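Local coordinates for protein putative fumarylpyruvate hydrolase (Burkholderia cenocepacia, PDB 4MAQ) that is probably a hydrolase of the fumarylacetoacetate hydrolase (FAH) family, a mainly beta fold found here as an assembly of two chains, at residues R134-D137 with W138-F142; V76-P79 with P80-D84; V197-K200 with A201-I205; M182-P185 with V186-I190; R152-T155 with A156-H159. All coordinates share one frame; numbering follows the deposited sequence.

Interaction 1. Residues R134-D137 with W138-F142; sequences RPWD and WAKGF
W136 and D137 meet K140 and G141 in a local backbone contact that closes the single-turn helix 137-140, beside the second subunit. W136 holds the N-cap position, and its carbonyl O receives K140 N at 2.9 Å, a weak bond because the angle at the hydrogen is only 129°. A better bond follows one residue on, where G141 N reaches D137 O at 2.8 Å with an angle of 148°. G141 is the first residue to leave helical geometry, so this bond closes the turn.

The amides at the start of the helix are served by water. One water accepts from W138 N at 2.8 Å and another from A139 N at 3.0 Å; both donate to P135 O, so the loop carbonyl reaches the helix through two bridges.

The side chains fan outward from this backbone core. K140 CG comes to 4.2 Å from W136 CE3, meeting the indole obliquely; the lysine chain then bends at chi2 (-64°) and carries NZ away to a salt bridge with D119 and a hydrogen bond with T121. The W136 ring has R134 O in plane at its edge. D137 OD2 is hydrogen-bonded to T63 of the second subunit, and the W138 ring meets F61 of that subunit with the ring planes inclined only slightly to each other.

Backbone and solvent bonds thus shape the turn, while the polar ends of D137 and K140 are committed to partners beyond it: the turn sends K140 NZ to an acid of its own chain and directs D137 and W138 to the second subunit.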
loop_
_atom_site.group_PDB
_atom_site.type_symbol
_atom_site.label_atom_id
_atom_site.label_comp_id
_atom_site.label_asym_id
_atom_site.label_seq_id
_atom_site.Cartn_x
_atom_site.Cartn_y
_atom_site.Cartn_z
ATOM N N ARG B 134 -2.975 10.103 -12.981
ATOM C CA ARG B 134 -1.815 9.527 -12.322
ATOM C C ARG B 134 -2.246 8.932 -10.979
ATOM O O ARG B 134 -3.357 9.208 -10.494
ATOM C CB ARG B 134 -0.733 10.583 -12.145
ATOM C CG ARG B 134 0.102 10.774 -13.390
ATOM C CD ARG B 134 1.211 11.789 -13.206
ATOM N NE ARG B 134 1.966 11.921 -14.444
ATOM C CZ ARG B 134 3.067 12.652 -14.557
ATOM N NH1 ARG B 134 3.690 12.692 -15.713
ATOM N NH2 ARG B 134 3.534 13.328 -13.513
ATOM N N PRO B 135 -1.379 8.104 -10.374
ATOM C CA PRO B 135 -1.775 7.393 -9.160
ATOM C C PRO B 135 -2.013 8.333 -7.970
ATOM O O PRO B 135 -1.416 9.412 -7.886
ATOM C CB PRO B 135 -0.600 6.425 -8.898
ATOM C CG PRO B 135 0.517 6.914 -9.742
ATOM C CD PRO B 135 -0.074 7.662 -10.889
ATOM N N TRP B 136 -2.868 7.890 -7.053
ATOM C CA TRP B 136 -3.285 8.672 -5.895
ATOM C C TRP B 136 -2.465 8.416 -4.653
ATOM O O TRP B 136 -2.801 8.933 -3.595
ATOM C CB TRP B 136 -4.728 8.320 -5.558
ATOM C CG TRP B 136 -5.788 8.757 -6.577
ATOM C CD1 TRP B 136 -5.621 9.101 -7.910
ATOM C CD2 TRP B 136 -7.172 8.874 -6.294
ATOM N NE1 TRP B 136 -6.860 9.436 -8.463
ATOM C CE2 TRP B 136 -7.829 9.283 -7.494
ATOM C CE3 TRP B 136 -7.941 8.639 -5.139
ATOM C CZ2 TRP B 136 -9.216 9.492 -7.555
ATOM C CZ3 TRP B 136 -9.321 8.850 -5.203
ATOM C CH2 TRP B 136 -9.945 9.259 -6.403
ATOM N N ASP B 137 -1.406 7.624 -4.751
ATOM C CA ASP B 137 -0.682 7.222 -3.545
ATOM C C ASP B 137 -0.099 8.383 -2.763
ATOM O O ASP B 137 -0.176 8.398 -1.539
ATOM C CB ASP B 137 0.448 6.230 -3.885
ATOM C CG ASP B 137 -0.020 5.046 -4.755
ATOM O OD1 ASP B 137 -0.418 5.263 -5.902
ATOM O OD2 ASP B 137 0.034 3.900 -4.282
ATOM N N TRP B 138 0.505 9.354 -3.447
ATOM C CA TRP B 138 0.982 10.523 -2.734
ATOM C C TRP B 138 -0.168 11.269 -2.027
ATOM O O TRP B 138 0.020 11.791 -0.930
ATOM C CB TRP B 138 1.741 11.445 -3.682
ATOM C CG TRP B 138 3.238 11.223 -3.805
ATOM C CD1 TRP B 138 4.124 12.149 -4.264
ATOM C CD2 TRP B 138 4.023 10.043 -3.489
ATOM N NE1 TRP B 138 5.394 11.647 -4.244
ATOM C CE2 TRP B 138 5.371 10.362 -3.770
ATOM C CE3 TRP B 138 3.729 8.769 -2.977
ATOM C CZ2 TRP B 138 6.417 9.450 -3.573
ATOM C CZ3 TRP B 138 4.789 7.870 -2.762
ATOM C CH2 TRP B 138 6.101 8.218 -3.070
ATOM N N ALA B 139 -1.336 11.324 -2.676
ATOM C CA ALA B 139 -2.485 12.033 -2.128
ATOM C C ALA B 139 -3.091 11.308 -0.915
ATOM O O ALA B 139 -3.606 11.965 -0.008
ATOM C CB ALA B 139 -3.528 12.266 -3.192
ATOM N N LYS B 140 -3.051 9.969 -0.921
ATOM C CA LYS B 140 -3.878 9.195 -0.009
ATOM C C LYS B 140 -3.116 8.299 0.954
ATOM O O LYS B 140 -3.697 7.887 1.971
ATOM C CB LYS B 140 -4.817 8.302 -0.811
ATOM C CG LYS B 140 -6.042 9.026 -1.394
ATOM C CD LYS B 140 -6.994 9.585 -0.317
ATOM C CE LYS B 140 -8.342 9.959 -0.950
ATOM N NZ LYS B 140 -9.247 10.505 0.087
ATOM N N GLY B 141 -1.860 7.969 0.632
ATOM C CA GLY B 141 -1.123 6.925 1.361
ATOM C C GLY B 141 0.117 7.388 2.075
ATOM O O GLY B 141 1.072 6.623 2.282
ATOM N N PHE B 142 0.088 8.647 2.482
ATOM C CA PHE B 142 1.226 9.308 3.108
ATOM C C PHE B 142 1.318 9.008 4.621
ATOM O O PHE B 142 0.492 8.255 5.172
ATOM C CB PHE B 142 1.165 10.826 2.804
ATOM C CG PHE B 142 -0.090 11.481 3.309
ATOM C CD1 PHE B 142 -1.263 11.500 2.522
ATOM C CD2 PHE B 142 -0.125 12.022 4.595
ATOM C CE1 PHE B 142 -2.417 12.083 3.018
ATOM C CE2 PHE B 142 -1.293 12.585 5.095
ATOM C CZ PHE B 142 -2.442 12.619 4.310
HETATM O O HOH W 1 -1.211 11.271 -5.639
HETATM O O HOH W 2 1.298 9.192 -6.172
#

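Interaction 2. Residues V76-P79 with P80-D84; sequences VAYP and PLTND
An ST turn at T82, packed against Y78 and P79, shapes the loop that leads from strand 75-76 to strand 85-95 in this FAH-family fold. The T82 methyl group is the meeting point: CG2 lies 3.7 Å from Y78 CE1, approaching the ring obliquely, and 3.8 Å from P79 CG. Its placement follows from the threonine torsion, with OG1 anti to the backbone N (chi1 -166°) and CG2 left between N and the carbonyl carbon, directed at the two rings.

The bend runs through two consecutive prolines and L81, whose phi is positive (62°). The short distance of 3.4 Å between P79 CB and P80 CD follows from the trans link that joins these two residues.

No direct hydrogen bond spans the two segments; a water does the work. It donates to P79 O at 2.8 Å and to T82 O at 2.7 Å, and both the water and T82 O lie in the plane of the Y78 ring, at its edge. The tyrosine thus turns its ring edge to the bridge.

Beyond the loop, D124 is hydrogen-bonded to both T82 OG1 and N83 N, R122 bonds to P80 O, and P79 packs on F142. P80 and L81 also touch the second subunit, on S196 and R195.

The ST turn is closed by D84 N, which donates to T82 OG1 at 3.0 Å with a nearly straight angle of 160°.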
loop_
_atom_site.group_PDB
_atom_site.type_symbol
_atom_site.label_atom_id
_atom_site.label_comp_id
_atom_site.label_asym_id
_atom_site.label_seq_id
_atom_site.Cartn_x
_atom_site.Cartn_y
_atom_site.Cartn_z
ATOM N N VAL B 76 -1.563 14.425 15.427
ATOM C CA VAL B 76 -1.471 13.737 14.143
ATOM C C VAL B 76 -0.667 14.698 13.269
ATOM O O VAL B 76 -1.075 15.834 13.051
ATOM C CB VAL B 76 -2.857 13.419 13.539
ATOM C CG1 VAL B 76 -2.721 12.956 12.085
ATOM C CG2 VAL B 76 -3.590 12.359 14.374
ATOM N N ALA B 77 0.468 14.241 12.756
ATOM C CA ALA B 77 1.364 15.153 12.042
ATOM C C ALA B 77 0.734 15.743 10.776
ATOM O O ALA B 77 0.011 15.065 10.049
ATOM C CB ALA B 77 2.657 14.442 11.687
ATOM N N TYR B 78 1.041 17.003 10.497
ATOM C CA TYR B 78 0.670 17.621 9.226
ATOM C C TYR B 78 1.770 17.235 8.216
ATOM O O TYR B 78 2.951 17.480 8.483
ATOM C CB TYR B 78 0.583 19.146 9.407
ATOM C CG TYR B 78 -0.060 19.889 8.261
ATOM C CD1 TYR B 78 0.673 20.245 7.135
ATOM C CD2 TYR B 78 -1.416 20.257 8.319
ATOM C CE1 TYR B 78 0.081 20.919 6.079
ATOM C CE2 TYR B 78 -2.015 20.934 7.269
ATOM C CZ TYR B 78 -1.253 21.272 6.152
ATOM O OH TYR B 78 -1.812 21.943 5.075
ATOM N N PRO B 79 1.404 16.588 7.093
ATOM C CA PRO B 79 2.412 16.010 6.195
ATOM C C PRO B 79 3.124 17.094 5.362
ATOM O O PRO B 79 2.603 18.202 5.229
ATOM C CB PRO B 79 1.565 15.098 5.280
ATOM C CG PRO B 79 0.256 15.823 5.189
ATOM C CD PRO B 79 0.038 16.392 6.579
ATOM N N PRO B 80 4.296 16.750 4.803
ATOM C CA PRO B 80 4.973 17.637 3.867
ATOM C C PRO B 80 4.212 17.667 2.527
ATOM O O PRO B 80 3.245 16.893 2.313
ATOM C CB PRO B 80 6.355 16.976 3.703
ATOM C CG PRO B 80 6.079 15.506 3.891
ATOM C CD PRO B 80 4.970 15.437 4.906
ATOM N N LEU B 81 4.635 18.551 1.625
ATOM C CA LEU B 81 4.135 18.589 0.230
ATOM C C LEU B 81 2.647 18.881 0.105
ATOM O O LEU B 81 2.005 18.497 -0.883
ATOM C CB LEU B 81 4.364 17.273 -0.518
ATOM C CG LEU B 81 5.748 16.761 -0.832
ATOM C CD1 LEU B 81 5.626 15.658 -1.873
ATOM C CD2 LEU B 81 6.658 17.872 -1.334
ATOM N N THR B 82 2.084 19.568 1.082
ATOM C CA THR B 82 0.709 19.989 0.952
ATOM C C THR B 82 0.420 21.340 1.598
ATOM O O THR B 82 1.052 21.720 2.592
ATOM C CB THR B 82 -0.286 18.933 1.491
ATOM O OG1 THR B 82 -1.604 19.257 1.046
ATOM C CG2 THR B 82 -0.327 18.911 3.002
ATOM N N ASN B 83 -0.507 22.075 0.997
ATOM C CA ASN B 83 -1.088 23.242 1.632
ATOM C C ASN B 83 -2.601 23.021 1.749
ATOM O O ASN B 83 -3.343 23.963 2.011
ATOM C CB ASN B 83 -0.827 24.513 0.801
ATOM C CG ASN B 83 0.629 24.675 0.362
ATOM O OD1 ASN B 83 1.525 24.800 1.193
ATOM N ND2 ASN B 83 0.865 24.687 -0.964
ATOM N N ASP B 84 -3.053 21.770 1.623
ATOM C CA ASP B 84 -4.501 21.505 1.561
ATOM C C ASP B 84 -4.843 20.080 2.038
ATOM O O ASP B 84 -5.142 19.189 1.243
ATOM C CB ASP B 84 -5.026 21.780 0.134
ATOM C CG ASP B 84 -6.546 21.873 0.056
ATOM O OD1 ASP B 84 -7.198 22.169 1.079
ATOM O OD2 ASP B 84 -7.080 21.662 -1.048
HETATM O O HOH W 3 3.109 20.637 4.027
#

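Interaction 3. Residues V197-K200 with A201-I205; sequences VELK and AGDLI
A type II beta turn from K200 to D203 leads into strand 204-206 and links it to the loop that follows helix 186-196. Its defining bond runs from D203 N to K200 O at 3.0 Å. G202, third in the turn, has a positive phi (106°) and backbone angles at which a CB would be jammed against the preceding carbonyl oxygen.

The D203 side chain adds a second closure. Its OD2 accepts K200 N at 2.8 Å, and the angle at the hydrogen, 164°, shows a straight bond, although the donor stands well above the carboxylate plane rather than within it. CG lies beside the backbone N of D203 and anti to its carbonyl carbon (chi1 -71°), which turns the carboxylate back over the turn. K200 is therefore gripped through both its N and its O by a single residue.

L199 CD1 abuts D203 OD2 close to the carboxylate plane, 3.4 Å away; the same methyl reaches I205 CD1 more loosely, at 4.5 Å. The other carboxylate oxygen, D203 OD1, forms a salt bridge with R34 and accepts R35 N, tying the turn to the residues just before strand 36-39. D98 accepts A201 N, while E198 N bonds to D143 of the second subunit.

The K200 chain bends away at chi2 and chi3 and folds back along its own segment, ending in a salt bridge in which NZ lies 3.0 Å from E198 OE1.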
loop_
_atom_site.group_PDB
_atom_site.type_symbol
_atom_site.label_atom_id
_atom_site.label_comp_id
_atom_site.label_asym_id
_atom_site.label_seq_id
_atom_site.Cartn_x
_atom_site.Cartn_y
_atom_site.Cartn_z
ATOM N N VAL B 197 -8.732 -9.166 -4.391
ATOM C CA VAL B 197 -7.596 -9.775 -3.707
ATOM C C VAL B 197 -8.177 -10.766 -2.708
ATOM O O VAL B 197 -9.360 -10.725 -2.428
ATOM C CB VAL B 197 -6.737 -8.737 -2.922
ATOM C CG1 VAL B 197 -6.059 -7.722 -3.850
ATOM C CG2 VAL B 197 -7.566 -8.022 -1.857
ATOM N N GLU B 198 -7.338 -11.604 -2.118
ATOM C CA GLU B 198 -7.791 -12.382 -0.982
ATOM C C GLU B 198 -7.832 -11.461 0.236
ATOM O O GLU B 198 -6.826 -10.870 0.611
ATOM C CB GLU B 198 -6.879 -13.578 -0.705
ATOM C CG GLU B 198 -7.465 -14.462 0.377
ATOM C CD GLU B 198 -6.513 -15.531 0.859
ATOM O OE1 GLU B 198 -5.313 -15.485 0.508
ATOM O OE2 GLU B 198 -6.984 -16.421 1.582
ATOM N N LEU B 199 -9.000 -11.336 0.852
ATOM C CA LEU B 199 -9.121 -10.615 2.101
ATOM C C LEU B 199 -8.464 -11.435 3.195
ATOM O O LEU B 199 -8.523 -12.674 3.175
ATOM C CB LEU B 199 -10.595 -10.407 2.401
ATOM C CG LEU B 199 -11.007 -9.338 3.369
ATOM C CD1 LEU B 199 -10.663 -7.952 2.810
ATOM C CD2 LEU B 199 -12.480 -9.485 3.713
ATOM N N LYS B 200 -7.822 -10.758 4.143
ATOM C CA LYS B 200 -7.098 -11.459 5.209
ATOM C C LYS B 200 -7.463 -10.924 6.576
ATOM O O LYS B 200 -7.757 -9.740 6.719
ATOM C CB LYS B 200 -5.579 -11.311 5.023
ATOM C CG LYS B 200 -5.021 -11.935 3.751
ATOM C CD LYS B 200 -5.028 -13.446 3.797
ATOM C CE LYS B 200 -3.854 -13.984 2.990
ATOM N NZ LYS B 200 -3.786 -15.465 3.095
ATOM N N ALA B 201 -7.409 -11.804 7.578
ATOM C CA ALA B 201 -7.445 -11.365 8.965
ATOM C C ALA B 201 -6.374 -10.287 9.133
ATOM O O ALA B 201 -5.239 -10.455 8.703
ATOM C CB ALA B 201 -7.157 -12.539 9.888
ATOM N N GLY B 202 -6.759 -9.169 9.724
ATOM C CA GLY B 202 -5.862 -8.043 9.865
ATOM C C GLY B 202 -6.176 -6.890 8.923
ATOM O O GLY B 202 -5.688 -5.789 9.137
ATOM N N ASP B 203 -7.004 -7.126 7.908
ATOM C CA ASP B 203 -7.388 -6.034 7.004
ATOM C C ASP B 203 -8.313 -5.022 7.660
ATOM O O ASP B 203 -9.146 -5.365 8.511
ATOM C CB ASP B 203 -8.018 -6.570 5.713
ATOM C CG ASP B 203 -7.001 -7.243 4.816
ATOM O OD1 ASP B 203 -5.783 -6.973 5.009
ATOM O OD2 ASP B 203 -7.399 -7.996 3.910
ATOM N N LEU B 204 -8.122 -3.756 7.272
ATOM C CA LEU B 204 -9.037 -2.687 7.662
ATOM C C LEU B 204 -9.703 -2.161 6.400
ATOM O O LEU B 204 -9.053 -2.020 5.370
ATOM C CB LEU B 204 -8.306 -1.522 8.366
ATOM C CG LEU B 204 -7.608 -1.858 9.685
ATOM C CD1 LEU B 204 -6.908 -0.593 10.199
ATOM C CD2 LEU B 204 -8.576 -2.405 10.719
ATOM N N ILE B 205 -11.001 -1.836 6.501
ATOM C CA ILE B 205 -11.719 -1.224 5.400
ATOM C C ILE B 205 -12.366 0.066 5.872
ATOM O O ILE B 205 -13.162 0.077 6.832
ATOM C CB ILE B 205 -12.802 -2.156 4.828
ATOM C CG1 ILE B 205 -12.216 -3.528 4.422
ATOM C CG2 ILE B 205 -13.501 -1.480 3.650
ATOM C CD1 ILE B 205 -13.302 -4.547 4.047
#

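Interaction 4. Residues M182-P185 with V186-I190; sequences MIWP and VPDVI
Backbone bonding joins P185 to D188 and V189. P185 O accepts V189 N at 3.0 Å, with an N-H...O angle of 162° and the donor nearly along the C=O axis. The same oxygen also takes D188 N at 3.0 Å, but that bond is weak, its angle being 121°. P187 brings no N-H to this carbonyl, and at the second position of a helix none is required.

Apolar contacts involve M182, W184 and P185. W184 CB rests 3.9 Å from V189 CG2. M182, extended beyond CG, crosses V186 obliquely, with its SD 4.1 Å from V186 CG2. The two proline rings approach through P185 CB and P187 CD, 3.8 Å apart.

The contacts lie at the N-terminus of helix 186-196, P185 holding the N-cap position. The helix is set against the sheet: V186 packs on V93 of strand 85-95, and V189 and I190 on I205 of strand 204-206.

Contacts of the flat groups remain. D188 crosses W184 at about a right angle, its CB 3.6 Å from CE3, the carboxylate and indole planes being 68° apart. The same carboxylate reaches the P185 ring, where OD2 is 3.2 Å from CG; so near the helix start, its charge would probably be stabilised by the helix dipole. The indole is held by partners outside the segments: NE1 bonds to E57 O, R56 makes a cation-pi contact and Y192 an edge-to-face one.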
loop_
_atom_site.group_PDB
_atom_site.type_symbol
_atom_site.label_atom_id
_atom_site.label_comp_id
_atom_site.label_asym_id
_atom_site.label_seq_id
_atom_site.Cartn_x
_atom_site.Cartn_y
_atom_site.Cartn_z
ATOM N N MET B 182 -25.016 4.793 3.536
ATOM C CA MET B 182 -24.051 4.095 2.684
ATOM C C MET B 182 -24.715 3.596 1.405
ATOM O O MET B 182 -25.825 3.045 1.435
ATOM C CB MET B 182 -23.471 2.908 3.412
ATOM C CG MET B 182 -22.421 3.252 4.409
ATOM S SD MET B 182 -21.846 1.700 5.097
ATOM C CE MET B 182 -21.007 2.349 6.521
ATOM N N ILE B 183 -24.021 3.767 0.278
ATOM C CA ILE B 183 -24.553 3.329 -1.022
ATOM C C ILE B 183 -24.440 1.810 -1.088
ATOM O O ILE B 183 -25.450 1.127 -1.290
ATOM C CB ILE B 183 -23.835 4.026 -2.195
ATOM C CG1 ILE B 183 -24.134 5.528 -2.161
ATOM C CG2 ILE B 183 -24.266 3.411 -3.521
ATOM C CD1 ILE B 183 -23.309 6.361 -3.122
ATOM N N TRP B 184 -23.222 1.294 -0.885
ATOM C CA TRP B 184 -22.998 -0.132 -0.714
ATOM C C TRP B 184 -22.778 -0.421 0.761
ATOM O O TRP B 184 -21.834 0.094 1.333
ATOM C CB TRP B 184 -21.770 -0.568 -1.522
ATOM C CG TRP B 184 -22.021 -0.540 -3.011
ATOM C CD1 TRP B 184 -21.598 0.411 -3.915
ATOM C CD2 TRP B 184 -22.785 -1.494 -3.761
ATOM N NE1 TRP B 184 -22.044 0.083 -5.187
ATOM C CE2 TRP B 184 -22.765 -1.080 -5.120
ATOM C CE3 TRP B 184 -23.465 -2.679 -3.419
ATOM C CZ2 TRP B 184 -23.405 -1.810 -6.137
ATOM C CZ3 TRP B 184 -24.098 -3.399 -4.422
ATOM C CH2 TRP B 184 -24.068 -2.956 -5.768
ATOM N N PRO B 185 -23.636 -1.256 1.364
ATOM C CA PRO B 185 -23.436 -1.593 2.767
ATOM C C PRO B 185 -22.175 -2.409 2.996
ATOM O O PRO B 185 -21.572 -2.944 2.061
ATOM C CB PRO B 185 -24.667 -2.410 3.150
ATOM C CG PRO B 185 -25.382 -2.731 1.891
ATOM C CD PRO B 185 -24.841 -1.877 0.781
ATOM N N VAL B 186 -21.807 -2.527 4.265
ATOM C CA VAL B 186 -20.565 -3.188 4.638
ATOM C C VAL B 186 -20.424 -4.606 4.046
ATOM O O VAL B 186 -19.368 -4.920 3.507
ATOM C CB VAL B 186 -20.393 -3.167 6.178
ATOM C CG1 VAL B 186 -19.273 -4.097 6.630
ATOM C CG2 VAL B 186 -20.161 -1.734 6.644
ATOM N N PRO B 187 -21.488 -5.459 4.097
ATOM C CA PRO B 187 -21.300 -6.815 3.538
ATOM C C PRO B 187 -20.948 -6.792 2.042
ATOM O O PRO B 187 -20.159 -7.634 1.585
ATOM C CB PRO B 187 -22.671 -7.493 3.741
ATOM C CG PRO B 187 -23.319 -6.739 4.852
ATOM C CD PRO B 187 -22.797 -5.324 4.769
ATOM N N ASP B 188 -21.516 -5.847 1.292
ATOM C CA ASP B 188 -21.204 -5.741 -0.139
ATOM C C ASP B 188 -19.825 -5.164 -0.383
ATOM O O ASP B 188 -19.142 -5.587 -1.289
ATOM C CB ASP B 188 -22.233 -4.906 -0.879
ATOM C CG ASP B 188 -23.580 -5.547 -0.875
ATOM O OD1 ASP B 188 -23.708 -6.595 -1.496
ATOM O OD2 ASP B 188 -24.473 -5.013 -0.232
ATOM N N VAL B 189 -19.410 -4.209 0.444
ATOM C CA VAL B 189 -18.059 -3.675 0.330
ATOM C C VAL B 189 -17.029 -4.796 0.549
ATOM O O VAL B 189 -16.076 -4.935 -0.230
ATOM C CB VAL B 189 -17.842 -2.502 1.298
ATOM C CG1 VAL B 189 -16.392 -2.061 1.252
ATOM C CG2 VAL B 189 -18.725 -1.337 0.864
ATOM N N ILE B 190 -17.242 -5.599 1.594
ATOM C CA ILE B 190 -16.367 -6.732 1.882
ATOM C C ILE B 190 -16.324 -7.682 0.686
ATOM O O ILE B 190 -15.259 -8.110 0.258
ATOM C CB ILE B 190 -16.829 -7.482 3.140
ATOM C CG1 ILE B 190 -16.565 -6.614 4.382
ATOM C CG2 ILE B 190 -16.200 -8.866 3.232
ATOM C CD1 ILE B 190 -17.267 -7.109 5.619
#

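Interaction 5. Residues R152-T155 with A156-H159; sequences RAAT and ATGH
R152, at the end of strand 146-153, touches T157 of the short helix 154-157. The threonine methyl CG2 lies 3.6 Å from R152 CB and also sits over one face of the guanidinium, because the arginine chain bends at chi3 (79°) and folds back across it. A156 adds a second, oblique approach, its CB 3.9 Å from R152 NH1. On another side of the turn, A154 CB meets the H159 imidazole obliquely, 3.8 Å from CE1.

Backbone bonds place these groups. A156 N donates to A153 O at 2.9 Å, an i to i+3 bond, as in a 3-10 turn, in which the donor stands above the carbonyl plane by 55°. T157 N bonds weakly to A154 O in the same register. The i to i+4 bonds are poorer: T157 N reaches A153 O at 3.3 Å and G158 N reaches A154 O at 2.8 Å, both weak. The bonding thus mixes i to i+3 and i to i+4.

T157 carries its hydroxyl between the backbone N and carbonyl carbon (chi1 56°), and OG1 donates to G158 O at 2.7 Å, in the carbonyl plane and on a lone pair. This bond would hold the rotation that puts CG2 over the guanidinium.

Further out, H159 ND1 is hydrogen-bonded to the hydroxyl of Y114 on strand 111-122, and R152 NH2 makes a weak bond to G228 O. T157 also packs on Y114 and on I229.

The arrangement is that of a one-turn surface helix with A153 as N-cap at the end of strand 146-153, ended by a glycine of positive phi at G158.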
loop_
_atom_site.group_PDB
_atom_site.type_symbol
_atom_site.label_atom_id
_atom_site.label_comp_id
_atom_site.label_asym_id
_atom_site.label_seq_id
_atom_site.Cartn_x
_atom_site.Cartn_y
_atom_site.Cartn_z
ATOM N N ARG B 152 -13.286 -1.869 18.744
ATOM C CA ARG B 152 -14.146 -2.707 19.584
ATOM C C ARG B 152 -14.524 -3.979 18.846
ATOM O O ARG B 152 -14.835 -3.946 17.649
ATOM C CB ARG B 152 -15.404 -1.956 19.997
ATOM C CG ARG B 152 -15.128 -0.735 20.860
ATOM C CD ARG B 152 -16.432 -0.108 21.294
ATOM N NE ARG B 152 -16.951 -0.887 22.391
ATOM C CZ ARG B 152 -18.188 -0.802 22.858
ATOM N NH1 ARG B 152 -18.560 -1.571 23.893
ATOM N NH2 ARG B 152 -19.049 0.049 22.300
ATOM N N ALA B 153 -14.530 -5.104 19.554
ATOM C CA ALA B 153 -14.953 -6.377 18.964
ATOM C C ALA B 153 -16.415 -6.305 18.561
ATOM O O ALA B 153 -17.239 -5.700 19.260
ATOM C CB ALA B 153 -14.749 -7.511 19.956
ATOM N N ALA B 154 -16.755 -6.939 17.444
ATOM C CA ALA B 154 -18.152 -6.984 16.984
ATOM C C ALA B 154 -19.090 -7.678 17.988
ATOM O O ALA B 154 -20.292 -7.412 17.997
ATOM C CB ALA B 154 -18.245 -7.645 15.616
ATOM N N THR B 155 -18.551 -8.554 18.829
ATOM C CA THR B 155 -19.353 -9.174 19.883
ATOM C C THR B 155 -19.817 -8.132 20.906
ATOM O O THR B 155 -20.828 -8.323 21.573
ATOM C CB THR B 155 -18.568 -10.277 20.606
ATOM O OG1 THR B 155 -17.338 -9.739 21.071
ATOM C CG2 THR B 155 -18.262 -11.424 19.677
ATOM N N ALA B 156 -19.084 -7.022 21.016
ATOM C CA ALA B 156 -19.460 -5.916 21.913
ATOM C C ALA B 156 -20.377 -4.886 21.263
ATOM O O ALA B 156 -21.157 -4.249 21.963
ATOM C CB ALA B 156 -18.214 -5.213 22.434
ATOM N N THR B 157 -20.293 -4.719 19.945
ATOM C CA THR B 157 -21.005 -3.626 19.252
ATOM C C THR B 157 -22.175 -4.079 18.388
ATOM O O THR B 157 -23.014 -3.260 18.004
ATOM C CB THR B 157 -20.043 -2.854 18.325
ATOM O OG1 THR B 157 -19.448 -3.773 17.407
ATOM C CG2 THR B 157 -18.935 -2.183 19.129
ATOM N N GLY B 158 -22.201 -5.363 18.052
ATOM C CA GLY B 158 -22.978 -5.808 16.893
ATOM C C GLY B 158 -22.380 -5.259 15.598
ATOM O O GLY B 158 -21.287 -4.715 15.596
ATOM N N HIS B 159 -23.104 -5.415 14.493
ATOM C CA HIS B 159 -22.658 -4.916 13.199
ATOM C C HIS B 159 -23.461 -3.667 12.921
ATOM O O HIS B 159 -24.589 -3.763 12.478
ATOM C CB HIS B 159 -22.855 -5.982 12.111
ATOM C CG HIS B 159 -22.031 -7.212 12.321
ATOM N ND1 HIS B 159 -20.653 -7.208 12.247
ATOM C CD2 HIS B 159 -22.390 -8.486 12.633
ATOM C CE1 HIS B 159 -20.195 -8.427 12.489
ATOM N NE2 HIS B 159 -21.226 -9.220 12.728
#

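Interaction 5 is a surface contact, whereas the other four are partly buried. Interactions 1 and 2 adjoin, F142 CD2 lying 3.6 Å from P79 CB, and both reach the second subunit, as does interaction 3. Interactions 3 and 4 hold successive elements, helix 186-196 and strand 204-206, and pack together, for example L199 CD2 on I190 CG2 at 3.8 Å. Interactions 4 and 5 come within about 7 Å at their nearest atoms without touching. Chemistry varies with place: helix-start carbonyls dominate 1, 4 and 5, a carboxylate and a turn bond close 3, and 2 relies on packing and a bridging water.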